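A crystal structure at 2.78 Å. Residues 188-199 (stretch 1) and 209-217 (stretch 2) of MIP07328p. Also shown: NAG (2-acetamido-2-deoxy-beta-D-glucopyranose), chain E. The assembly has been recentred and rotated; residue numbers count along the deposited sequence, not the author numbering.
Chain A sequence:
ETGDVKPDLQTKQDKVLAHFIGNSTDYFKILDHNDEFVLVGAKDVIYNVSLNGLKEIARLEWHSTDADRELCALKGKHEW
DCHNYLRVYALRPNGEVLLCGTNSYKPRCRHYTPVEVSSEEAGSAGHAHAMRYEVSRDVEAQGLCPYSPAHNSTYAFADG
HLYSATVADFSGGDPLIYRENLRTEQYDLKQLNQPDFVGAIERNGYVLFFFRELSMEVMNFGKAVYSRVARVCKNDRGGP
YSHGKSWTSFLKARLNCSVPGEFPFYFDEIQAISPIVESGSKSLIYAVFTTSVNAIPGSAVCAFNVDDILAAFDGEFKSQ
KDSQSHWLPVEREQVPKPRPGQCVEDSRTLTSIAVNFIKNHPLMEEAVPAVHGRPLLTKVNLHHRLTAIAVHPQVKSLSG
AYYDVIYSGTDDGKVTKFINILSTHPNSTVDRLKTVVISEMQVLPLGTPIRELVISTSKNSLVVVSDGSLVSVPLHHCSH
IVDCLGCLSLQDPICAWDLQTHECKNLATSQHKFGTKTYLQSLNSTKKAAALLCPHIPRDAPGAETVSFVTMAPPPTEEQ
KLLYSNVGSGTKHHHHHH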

# COMPACT_ATOMS: atom_id res chain seq x y z
N ASP A 188 -3.52 -18.31 -17.63
CA ASP A 188 -2.38 -17.82 -18.40
C ASP A 188 -1.38 -17.21 -17.43
O ASP A 188 -1.67 -16.21 -16.77
CB ASP A 188 -2.82 -16.80 -19.45
CG ASP A 188 -1.69 -16.39 -20.39
OD1 ASP A 188 -0.56 -16.90 -20.23
OD2 ASP A 188 -1.94 -15.57 -21.29
N LEU A 189 -0.19 -17.82 -17.35
CA LEU A 189 0.82 -17.40 -16.39
C LEU A 189 1.67 -16.24 -16.88
O LEU A 189 2.45 -15.69 -16.09
CB LEU A 189 1.72 -18.59 -16.03
CG LEU A 189 0.99 -19.81 -15.45
CD1 LEU A 189 1.97 -20.94 -15.20
CD2 LEU A 189 0.25 -19.44 -14.18
N LYS A 190 1.54 -15.84 -18.15
CA LYS A 190 2.29 -14.69 -18.63
C LYS A 190 1.74 -13.39 -18.05
O LYS A 190 2.49 -12.46 -17.76
CB LYS A 190 2.28 -14.65 -20.16
CG LYS A 190 3.26 -15.62 -20.81
CD LYS A 190 3.35 -15.42 -22.31
CE LYS A 190 2.06 -15.85 -23.00
NZ LYS A 190 2.20 -15.82 -24.48
N GLN A 191 0.42 -13.32 -17.86
CA GLN A 191 -0.19 -12.13 -17.27
C GLN A 191 -0.12 -12.17 -15.75
O GLN A 191 0.27 -11.19 -15.11
CB GLN A 191 -1.64 -11.99 -17.74
CG GLN A 191 -1.79 -11.56 -19.19
CD GLN A 191 -3.22 -11.20 -19.54
OE1 GLN A 191 -4.17 -11.71 -18.95
NE2 GLN A 191 -3.38 -10.31 -20.52
N LEU A 192 -0.49 -13.30 -15.15
CA LEU A 192 -0.49 -13.45 -13.70
C LEU A 192 -0.02 -14.85 -13.34
O LEU A 192 -0.49 -15.83 -13.92
CB LEU A 192 -1.89 -13.20 -13.12
CG LEU A 192 -2.41 -11.76 -13.21
CD1 LEU A 192 -3.88 -11.70 -12.82
CD2 LEU A 192 -1.58 -10.86 -12.32
N ASN A 193 0.91 -14.94 -12.39
CA ASN A 193 1.53 -16.20 -11.98
C ASN A 193 1.51 -16.27 -10.45
O ASN A 193 2.47 -15.86 -9.80
CB ASN A 193 2.95 -16.31 -12.53
CG ASN A 193 3.48 -17.73 -12.49
OD1 ASN A 193 3.01 -18.57 -11.73
ND2 ASN A 193 4.48 -18.01 -13.32
N GLN A 194 0.43 -16.82 -9.90
CA GLN A 194 0.22 -16.92 -8.46
C GLN A 194 0.47 -15.59 -7.74
O GLN A 194 1.34 -15.51 -6.86
CB GLN A 194 1.10 -18.02 -7.87
CG GLN A 194 0.92 -19.38 -8.53
CD GLN A 194 1.62 -20.49 -7.77
OE1 GLN A 194 1.74 -20.44 -6.54
NE2 GLN A 194 2.10 -21.50 -8.49
N PRO A 195 -0.27 -14.54 -8.07
CA PRO A 195 0.01 -13.23 -7.49
C PRO A 195 -0.65 -13.02 -6.14
O PRO A 195 -1.72 -13.55 -5.85
CB PRO A 195 -0.57 -12.27 -8.53
CG PRO A 195 -1.74 -13.01 -9.07
CD PRO A 195 -1.36 -14.48 -9.06
N ASP A 196 0.03 -12.23 -5.30
CA ASP A 196 -0.52 -11.74 -4.05
C ASP A 196 -0.58 -10.22 -4.16
O ASP A 196 0.47 -9.56 -4.17
CB ASP A 196 0.32 -12.18 -2.85
CG ASP A 196 0.28 -13.68 -2.62
OD1 ASP A 196 -0.40 -14.39 -3.39
OD2 ASP A 196 0.93 -14.15 -1.66
N PHE A 197 -1.78 -9.67 -4.25
CA PHE A 197 -1.95 -8.25 -4.48
C PHE A 197 -1.83 -7.46 -3.18
O PHE A 197 -2.22 -7.93 -2.10
CB PHE A 197 -3.31 -7.97 -5.13
CG PHE A 197 -3.49 -8.65 -6.45
CD1 PHE A 197 -3.08 -8.03 -7.62
CD2 PHE A 197 -4.08 -9.90 -6.53
CE1 PHE A 197 -3.24 -8.65 -8.85
CE2 PHE A 197 -4.25 -10.53 -7.75
CZ PHE A 197 -3.83 -9.90 -8.91
N VAL A 198 -1.26 -6.26 -3.28
CA VAL A 198 -1.03 -5.41 -2.13
C VAL A 198 -1.68 -4.04 -2.25
O VAL A 198 -1.70 -3.29 -1.26
CB VAL A 198 0.48 -5.23 -1.84
CG1 VAL A 198 1.18 -6.59 -1.76
CG2 VAL A 198 1.13 -4.35 -2.89
N GLY A 199 -2.22 -3.68 -3.42
CA GLY A 199 -2.87 -2.39 -3.55
C GLY A 199 -3.27 -2.01 -4.96
O GLY A 199 -2.79 -2.60 -5.94
N PHE A 209 -2.17 -1.51 -10.39
CA PHE A 209 -2.20 -2.59 -9.41
C PHE A 209 -0.78 -2.95 -9.01
O PHE A 209 0.12 -3.00 -9.85
CB PHE A 209 -2.92 -3.83 -9.97
CG PHE A 209 -4.36 -3.60 -10.30
CD1 PHE A 209 -4.73 -3.10 -11.53
CD2 PHE A 209 -5.35 -3.89 -9.37
CE1 PHE A 209 -6.06 -2.88 -11.84
CE2 PHE A 209 -6.68 -3.68 -9.67
CZ PHE A 209 -7.04 -3.17 -10.91
N PHE A 210 -0.58 -3.21 -7.72
CA PHE A 210 0.72 -3.58 -7.18
C PHE A 210 0.62 -4.95 -6.53
O PHE A 210 -0.29 -5.20 -5.72
CB PHE A 210 1.20 -2.54 -6.17
CG PHE A 210 1.44 -1.18 -6.77
CD1 PHE A 210 0.39 -0.29 -6.94
CD2 PHE A 210 2.70 -0.79 -7.17
CE1 PHE A 210 0.59 0.96 -7.49
CE2 PHE A 210 2.92 0.45 -7.73
CZ PHE A 210 1.86 1.33 -7.89
N PHE A 211 1.54 -5.84 -6.89
CA PHE A 211 1.48 -7.22 -6.41
C PHE A 211 2.85 -7.87 -6.60
O PHE A 211 3.73 -7.34 -7.28
CB PHE A 211 0.41 -8.02 -7.15
CG PHE A 211 0.65 -8.14 -8.63
CD1 PHE A 211 0.22 -7.15 -9.50
CD2 PHE A 211 1.29 -9.26 -9.16
CE1 PHE A 211 0.44 -7.26 -10.87
CE2 PHE A 211 1.51 -9.37 -10.52
CZ PHE A 211 1.09 -8.37 -11.37
N ARG A 212 3.01 -9.03 -5.97
CA ARG A 212 4.17 -9.89 -6.15
C ARG A 212 3.71 -11.20 -6.76
O ARG A 212 2.60 -11.67 -6.50
CB ARG A 212 4.89 -10.14 -4.83
CG ARG A 212 4.02 -10.76 -3.75
CD ARG A 212 4.77 -10.88 -2.43
NE ARG A 212 3.96 -11.51 -1.39
CZ ARG A 212 3.16 -10.85 -0.57
NH1 ARG A 212 3.05 -9.53 -0.66
NH2 ARG A 212 2.45 -11.51 0.35
N GLU A 213 4.56 -11.79 -7.59
CA GLU A 213 4.19 -12.99 -8.33
C GLU A 213 5.44 -13.78 -8.68
O GLU A 213 6.56 -13.29 -8.55
CB GLU A 213 3.41 -12.65 -9.60
CG GLU A 213 4.24 -11.92 -10.65
CD GLU A 213 3.57 -11.88 -12.00
OE1 GLU A 213 4.01 -11.09 -12.86
OE2 GLU A 213 2.59 -12.63 -12.21
N LEU A 214 5.22 -15.02 -9.12
CA LEU A 214 6.32 -15.85 -9.60
C LEU A 214 6.85 -15.31 -10.93
O LEU A 214 6.14 -14.64 -11.68
CB LEU A 214 5.86 -17.29 -9.78
CG LEU A 214 5.41 -18.01 -8.50
CD1 LEU A 214 4.95 -19.43 -8.80
CD2 LEU A 214 6.52 -18.01 -7.46
N SER A 215 8.11 -15.61 -11.20
CA SER A 215 8.81 -15.04 -12.35
C SER A 215 8.93 -16.07 -13.46
O SER A 215 9.29 -17.23 -13.22
CB SER A 215 10.20 -14.55 -11.94
OG SER A 215 10.92 -14.10 -13.08
N MET A 216 8.64 -15.63 -14.68
CA MET A 216 8.95 -16.40 -15.88
C MET A 216 10.22 -15.93 -16.56
O MET A 216 10.91 -16.74 -17.19
CB MET A 216 7.79 -16.32 -16.88
CG MET A 216 6.49 -16.94 -16.40
SD MET A 216 5.19 -16.77 -17.63
CE MET A 216 6.03 -17.32 -19.11
N GLU A 217 10.55 -14.64 -16.44
CA GLU A 217 11.67 -14.07 -17.17
C GLU A 217 13.01 -14.67 -16.76
O GLU A 217 13.99 -14.52 -17.49
CB GLU A 217 11.70 -12.55 -16.99
CG GLU A 217 11.69 -12.10 -15.54
CD GLU A 217 11.67 -10.59 -15.41
OE1 GLU A 217 11.93 -9.90 -16.42
OE2 GLU A 217 11.39 -10.08 -14.30
C1 NAG E . -4.48 -15.18 -2.74
C2 NAG E . -4.62 -16.63 -2.22
C3 NAG E . -3.75 -17.59 -3.02
C4 NAG E . -3.97 -17.43 -4.51
C5 NAG E . -3.75 -15.97 -4.90
C6 NAG E . -3.98 -15.70 -6.37
C7 NAG E . -3.12 -16.48 -0.27
C8 NAG E . -3.02 -16.63 1.22
N2 NAG E . -4.33 -16.71 -0.80
O3 NAG E . -4.05 -18.93 -2.63
O4 NAG E . -3.07 -18.25 -5.24
O5 NAG E . -4.66 -15.15 -4.17
O6 NAG E . -3.55 -16.79 -7.17
O7 NAG E . -2.15 -16.17 -0.95

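Strands 196-199 and 209-214 run antiparallel and are joined mainly by backbone hydrogen bonds. Asp196 and Arg212 form a reciprocal pair: Asp196 N donates to Arg212 O at 2.9 Å, and Arg212 N donates to Asp196 O at 3.2 Å. Next along the ladder is a beta bulge. Here Phe210 O accepts from Val198 N at 2.8 Å and, weakly, from Gly199 N at 3.4 Å. One carbonyl thus serves two successive amides. Phe210 N donates to Gly199 O at 2.9 Å.

Before the strand, Asn193 extends the pairing. Asn193 O accepts from Leu214 N at 3.0 Å. Asn193 N donates to a side chain instead, Glu213 OE2, at 2.9 Å. The other carboxylate oxygen, Glu213 OE1, is hydrogen-bonded elsewhere in the structure, so this buried acid has partners for both oxygens. Pro195 has no amide hydrogen to offer, but its CA lies 3.2 Å from Arg212 O in a CA-H...O contact.

Phe197 and Phe211 share one face of the sheet. Their rings are oblique, with centroids 5.2 Å apart. Pro195 CB packs 3.6 Å from Phe211 CD2, and Leu192 CD2 lies 3.8 Å from Phe211 CZ. These apolar side chains suit burial because they carry no donor or acceptor that would need a partner.

Asp196 and Arg212 place their side chains on the other face. The salt bridge between Asp196 OD2 and Arg212 NH2 is long, 3.6 Å. The oxygen lies well out of the guanidinium plane, so the attraction is one of charge alone. Asp196 CB sits over a guanidinium face, while Arg212 NH1 is hydrogen-bonded elsewhere.

Beyond the strand, Met216, which is poorly ordered, points its CA-to-CB bond toward the first stretch. Met216 SD is 3.3 Å from Leu189 O, and Met216 CE is 3.7 Å from Lys190 CG. The contact buries 861 Å² in total.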